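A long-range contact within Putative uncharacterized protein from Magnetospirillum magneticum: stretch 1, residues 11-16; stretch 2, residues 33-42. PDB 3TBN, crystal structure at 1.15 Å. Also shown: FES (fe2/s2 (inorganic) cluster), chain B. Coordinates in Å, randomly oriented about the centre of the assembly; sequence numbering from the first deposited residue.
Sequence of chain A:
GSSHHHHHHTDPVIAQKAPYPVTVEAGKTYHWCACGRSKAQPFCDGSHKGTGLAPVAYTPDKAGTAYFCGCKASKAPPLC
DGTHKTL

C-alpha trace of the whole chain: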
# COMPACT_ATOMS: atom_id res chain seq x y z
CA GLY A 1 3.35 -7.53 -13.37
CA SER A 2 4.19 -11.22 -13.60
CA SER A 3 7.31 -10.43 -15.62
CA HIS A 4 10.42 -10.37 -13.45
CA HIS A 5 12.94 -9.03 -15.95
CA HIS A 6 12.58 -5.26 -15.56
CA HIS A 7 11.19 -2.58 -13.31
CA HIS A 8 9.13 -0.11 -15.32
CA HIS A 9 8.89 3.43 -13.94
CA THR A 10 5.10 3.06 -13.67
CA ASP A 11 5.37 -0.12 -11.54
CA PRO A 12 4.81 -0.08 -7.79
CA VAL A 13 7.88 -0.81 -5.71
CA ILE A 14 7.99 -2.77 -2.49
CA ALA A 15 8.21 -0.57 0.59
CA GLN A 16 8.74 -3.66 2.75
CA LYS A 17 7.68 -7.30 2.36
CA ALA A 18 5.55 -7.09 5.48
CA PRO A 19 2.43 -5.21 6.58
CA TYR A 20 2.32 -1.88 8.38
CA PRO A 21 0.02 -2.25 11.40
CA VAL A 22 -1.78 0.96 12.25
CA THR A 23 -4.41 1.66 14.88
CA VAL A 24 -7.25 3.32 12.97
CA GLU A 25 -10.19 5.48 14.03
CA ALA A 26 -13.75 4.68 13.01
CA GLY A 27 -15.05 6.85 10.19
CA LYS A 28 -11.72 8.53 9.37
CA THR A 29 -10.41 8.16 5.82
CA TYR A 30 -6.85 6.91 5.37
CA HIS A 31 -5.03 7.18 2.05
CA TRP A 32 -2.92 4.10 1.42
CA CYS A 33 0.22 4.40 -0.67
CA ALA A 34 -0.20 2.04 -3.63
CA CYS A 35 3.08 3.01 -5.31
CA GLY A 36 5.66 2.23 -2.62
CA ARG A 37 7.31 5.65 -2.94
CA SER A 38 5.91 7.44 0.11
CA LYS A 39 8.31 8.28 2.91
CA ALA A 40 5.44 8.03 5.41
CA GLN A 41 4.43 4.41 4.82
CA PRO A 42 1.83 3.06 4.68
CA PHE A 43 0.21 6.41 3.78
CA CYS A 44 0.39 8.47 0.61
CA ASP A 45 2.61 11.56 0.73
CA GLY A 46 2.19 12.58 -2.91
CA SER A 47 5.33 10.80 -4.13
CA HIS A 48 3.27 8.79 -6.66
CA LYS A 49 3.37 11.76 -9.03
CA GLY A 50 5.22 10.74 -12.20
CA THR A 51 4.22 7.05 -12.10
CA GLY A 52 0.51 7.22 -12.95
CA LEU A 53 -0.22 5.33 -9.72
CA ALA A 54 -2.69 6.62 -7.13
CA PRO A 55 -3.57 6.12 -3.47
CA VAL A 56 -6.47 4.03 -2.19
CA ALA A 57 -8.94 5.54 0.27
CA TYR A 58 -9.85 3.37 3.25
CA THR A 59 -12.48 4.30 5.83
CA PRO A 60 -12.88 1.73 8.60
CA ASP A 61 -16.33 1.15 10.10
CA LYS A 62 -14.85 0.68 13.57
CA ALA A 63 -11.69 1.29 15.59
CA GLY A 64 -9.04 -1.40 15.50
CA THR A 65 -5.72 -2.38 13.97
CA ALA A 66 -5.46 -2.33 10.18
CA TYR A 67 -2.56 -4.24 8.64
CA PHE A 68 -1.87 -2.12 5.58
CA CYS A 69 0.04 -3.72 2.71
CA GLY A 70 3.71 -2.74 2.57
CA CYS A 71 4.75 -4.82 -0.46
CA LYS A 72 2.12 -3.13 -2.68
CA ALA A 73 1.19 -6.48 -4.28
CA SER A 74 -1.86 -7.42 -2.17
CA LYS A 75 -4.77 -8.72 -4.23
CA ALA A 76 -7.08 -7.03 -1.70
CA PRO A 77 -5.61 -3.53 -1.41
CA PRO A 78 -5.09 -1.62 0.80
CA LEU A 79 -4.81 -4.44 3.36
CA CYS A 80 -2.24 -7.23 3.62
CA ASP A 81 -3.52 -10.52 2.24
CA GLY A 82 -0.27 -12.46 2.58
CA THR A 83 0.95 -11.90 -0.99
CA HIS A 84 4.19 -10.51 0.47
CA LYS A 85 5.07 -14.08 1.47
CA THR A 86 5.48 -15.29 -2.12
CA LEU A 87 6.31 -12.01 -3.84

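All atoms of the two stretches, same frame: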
# COMPACT_ATOMS: atom_id res chain seq x y z
N ASP A 11 5.63 1.01 -12.44
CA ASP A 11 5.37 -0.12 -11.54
C ASP A 11 5.44 0.32 -10.09
O ASP A 11 6.30 1.13 -9.72
CB ASP A 11 6.42 -1.22 -11.71
CG ASP A 11 6.28 -2.01 -13.00
OD1 ASP A 11 5.21 -1.98 -13.64
OD2 ASP A 11 7.27 -2.68 -13.36
N PRO A 12 4.58 -0.24 -9.23
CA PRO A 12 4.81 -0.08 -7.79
C PRO A 12 6.15 -0.69 -7.40
O PRO A 12 6.64 -1.60 -8.07
CB PRO A 12 3.66 -0.88 -7.16
CG PRO A 12 2.62 -0.97 -8.22
CD PRO A 12 3.38 -1.04 -9.51
N VAL A 13 6.75 -0.16 -6.34
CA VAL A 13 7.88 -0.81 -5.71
C VAL A 13 7.46 -1.28 -4.32
O VAL A 13 6.53 -0.75 -3.71
CB VAL A 13 9.11 0.10 -5.60
CG1 VAL A 13 9.64 0.45 -6.98
CG2 VAL A 13 8.79 1.35 -4.80
N ILE A 14 8.14 -2.31 -3.86
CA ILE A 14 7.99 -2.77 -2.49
C ILE A 14 8.48 -1.69 -1.54
O ILE A 14 9.56 -1.14 -1.74
CB ILE A 14 8.84 -4.04 -2.28
CG1 ILE A 14 8.32 -5.19 -3.15
CG2 ILE A 14 8.86 -4.44 -0.82
CD1 ILE A 14 9.29 -6.36 -3.24
N ALA A 15 7.68 -1.36 -0.53
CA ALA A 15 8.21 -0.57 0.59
C ALA A 15 8.90 -1.53 1.56
O ALA A 15 10.08 -1.38 1.86
CB ALA A 15 7.11 0.22 1.27
N GLN A 16 8.16 -2.53 2.02
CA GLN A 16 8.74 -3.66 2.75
C GLN A 16 7.87 -4.88 2.50
O GLN A 16 6.67 -4.73 2.23
CB GLN A 16 8.83 -3.36 4.25
CG GLN A 16 7.49 -3.06 4.88
CD GLN A 16 7.55 -2.79 6.37
OE1 GLN A 16 8.55 -2.27 6.89
NE2 GLN A 16 6.48 -3.12 7.06
N CYS A 33 -0.74 4.33 0.42
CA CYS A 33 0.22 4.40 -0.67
C CYS A 33 0.23 3.10 -1.47
O CYS A 33 0.60 2.04 -0.96
CB CYS A 33 1.62 4.68 -0.13
SG CYS A 33 2.90 4.66 -1.42
N ALA A 34 -0.20 3.18 -2.72
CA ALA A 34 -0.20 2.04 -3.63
C ALA A 34 1.10 1.91 -4.40
O ALA A 34 1.36 0.87 -5.00
CB ALA A 34 -1.36 2.15 -4.60
N CYS A 35 1.92 2.96 -4.42
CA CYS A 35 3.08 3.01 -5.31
C CYS A 35 4.39 2.57 -4.66
O CYS A 35 5.35 2.26 -5.37
CB CYS A 35 3.23 4.42 -5.90
SG CYS A 35 3.84 5.69 -4.76
N GLY A 36 4.44 2.56 -3.33
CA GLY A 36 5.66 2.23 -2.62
C GLY A 36 6.65 3.36 -2.43
O GLY A 36 7.68 3.16 -1.79
N ARG A 37 6.35 4.55 -2.95
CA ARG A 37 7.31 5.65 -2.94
C ARG A 37 7.21 6.55 -1.71
O ARG A 37 8.16 7.26 -1.39
CB ARG A 37 7.16 6.49 -4.21
CG ARG A 37 7.45 5.71 -5.49
CD ARG A 37 6.91 6.39 -6.74
NE ARG A 37 7.55 7.67 -7.01
CZ ARG A 37 8.71 7.81 -7.66
NH1 ARG A 37 9.37 6.75 -8.10
NH2 ARG A 37 9.20 9.03 -7.86
N SER A 38 6.08 6.53 -1.01
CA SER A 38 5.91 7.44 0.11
C SER A 38 6.96 7.21 1.18
O SER A 38 7.33 6.08 1.47
CB SER A 38 4.54 7.27 0.73
OG SER A 38 4.45 8.12 1.86
N LYS A 39 7.41 8.31 1.77
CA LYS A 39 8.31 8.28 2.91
C LYS A 39 7.58 8.18 4.24
O LYS A 39 8.21 8.17 5.29
CB LYS A 39 9.17 9.54 2.92
CG LYS A 39 10.03 9.71 1.69
CD LYS A 39 10.81 11.01 1.74
CE LYS A 39 11.74 11.14 0.55
N ALA A 40 6.25 8.15 4.20
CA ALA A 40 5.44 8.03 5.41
C ALA A 40 4.57 6.77 5.34
O ALA A 40 3.37 6.82 5.60
CB ALA A 40 4.57 9.28 5.59
N GLN A 41 5.18 5.65 5.00
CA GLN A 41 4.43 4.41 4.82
C GLN A 41 3.64 4.09 6.08
O GLN A 41 4.13 4.28 7.19
CB GLN A 41 5.38 3.25 4.51
CG GLN A 41 6.04 3.32 3.15
CD GLN A 41 5.04 3.18 2.02
OE1 GLN A 41 4.02 2.52 2.16
NE2 GLN A 41 5.35 3.80 0.89
N PRO A 42 2.44 3.53 5.93
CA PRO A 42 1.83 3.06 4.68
C PRO A 42 0.98 4.11 3.95
O PRO A 42 0.21 3.72 3.07
CB PRO A 42 0.93 1.93 5.17
CG PRO A 42 0.47 2.41 6.51
CD PRO A 42 1.66 3.11 7.11
FE1 FES B . 0.75 8.46 -3.15
FE2 FES B . 2.35 6.29 -3.04
S1 FES B . 2.83 8.35 -2.38
S2 FES B . 0.23 6.36 -3.74
O HOH W 1 6.47 3.17 -7.78

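Neither stretch forms a regular helix or strand, so this contact is built from two irregular segments that meet along a short length of backbone. The CA atoms come closest at Pro12 and Cys35, 4.3 Å apart, followed by Val13 and Gly36, with CA atoms 4.9 Å apart. One hydrogen bond joins the stretches directly: Val13 N donates to Cys35 O at 3.0 Å, with an N-H...O angle of 167°, nearly straight. Pro12, just before it, has no amide hydrogen to offer, but its CA lies 3.4 Å from Cys35 O, a CA-H...O contact with an angle of 131° at the hydrogen. The same carbonyl also accepts from a water, 2.8 Å from Cys35 O, which donates in turn to Asp11 O at 2.8 Å. Cys35 O is thus the polar hub of the contact, reached by an amide, a polarised C-H group and a water that ties in a second carbonyl.

Gly36 supplies the complementary approach. Its CA sits 3.3 Å from Val13 O in a CA-H...O contact of 155°, so Val13 gives its amide to one residue of the second stretch and points its carbonyl at the next. Two features of the geometry call for glycine here. At phi/psi of 83/-2, a CB would be jammed against the carbonyl O of Cys35; it would also point toward the first stretch and fall 1.9 Å from Val13 O. The rule is plain: such close backbone packing leaves no room for a side chain at this position.

The side chains add a modest apolar fringe, and the whole contact buries 259 Å² summed over both sides. Pro12 sets its ring beside the backbone of Ala34, its CB 3.6 Å from Ala34 O. Val13, in the m rotamer, places CG2 3.6 Å from Cys35 O and, more loosely, 4.4 Å from Arg37 N. Ala15 points its CB toward the second stretch and rests it against the amide group of Gln41, 3.7 Å from Gln41 CD. A methyl group asks for no hydrogen bond, so it can cover this polar group without competing for its partners. Asp11 and Ile14 point away and contribute almost no covered area.

The amide of Gln41 against which Ala15 packs is already engaged. Its NE2 donates to Ser38 O at 3.1 Å and to Cys33 SG at 3.5 Å, while its OE1 is satisfied elsewhere in the structure. The cysteine sulfurs are cluster ligands: Cys33 SG and Cys35 SG each bind FE2 of FES at 2.4 Å. Cys35 SG also accepts from Arg37 N at 3.3 Å, an amide-to-thiolate bond typical of iron-sulfur sites. Cys35 therefore works on two fronts, its CA-to-CB bond directed away from the first stretch and its SG on the iron, while its carbonyl holds the Pro12-Val13 backbone.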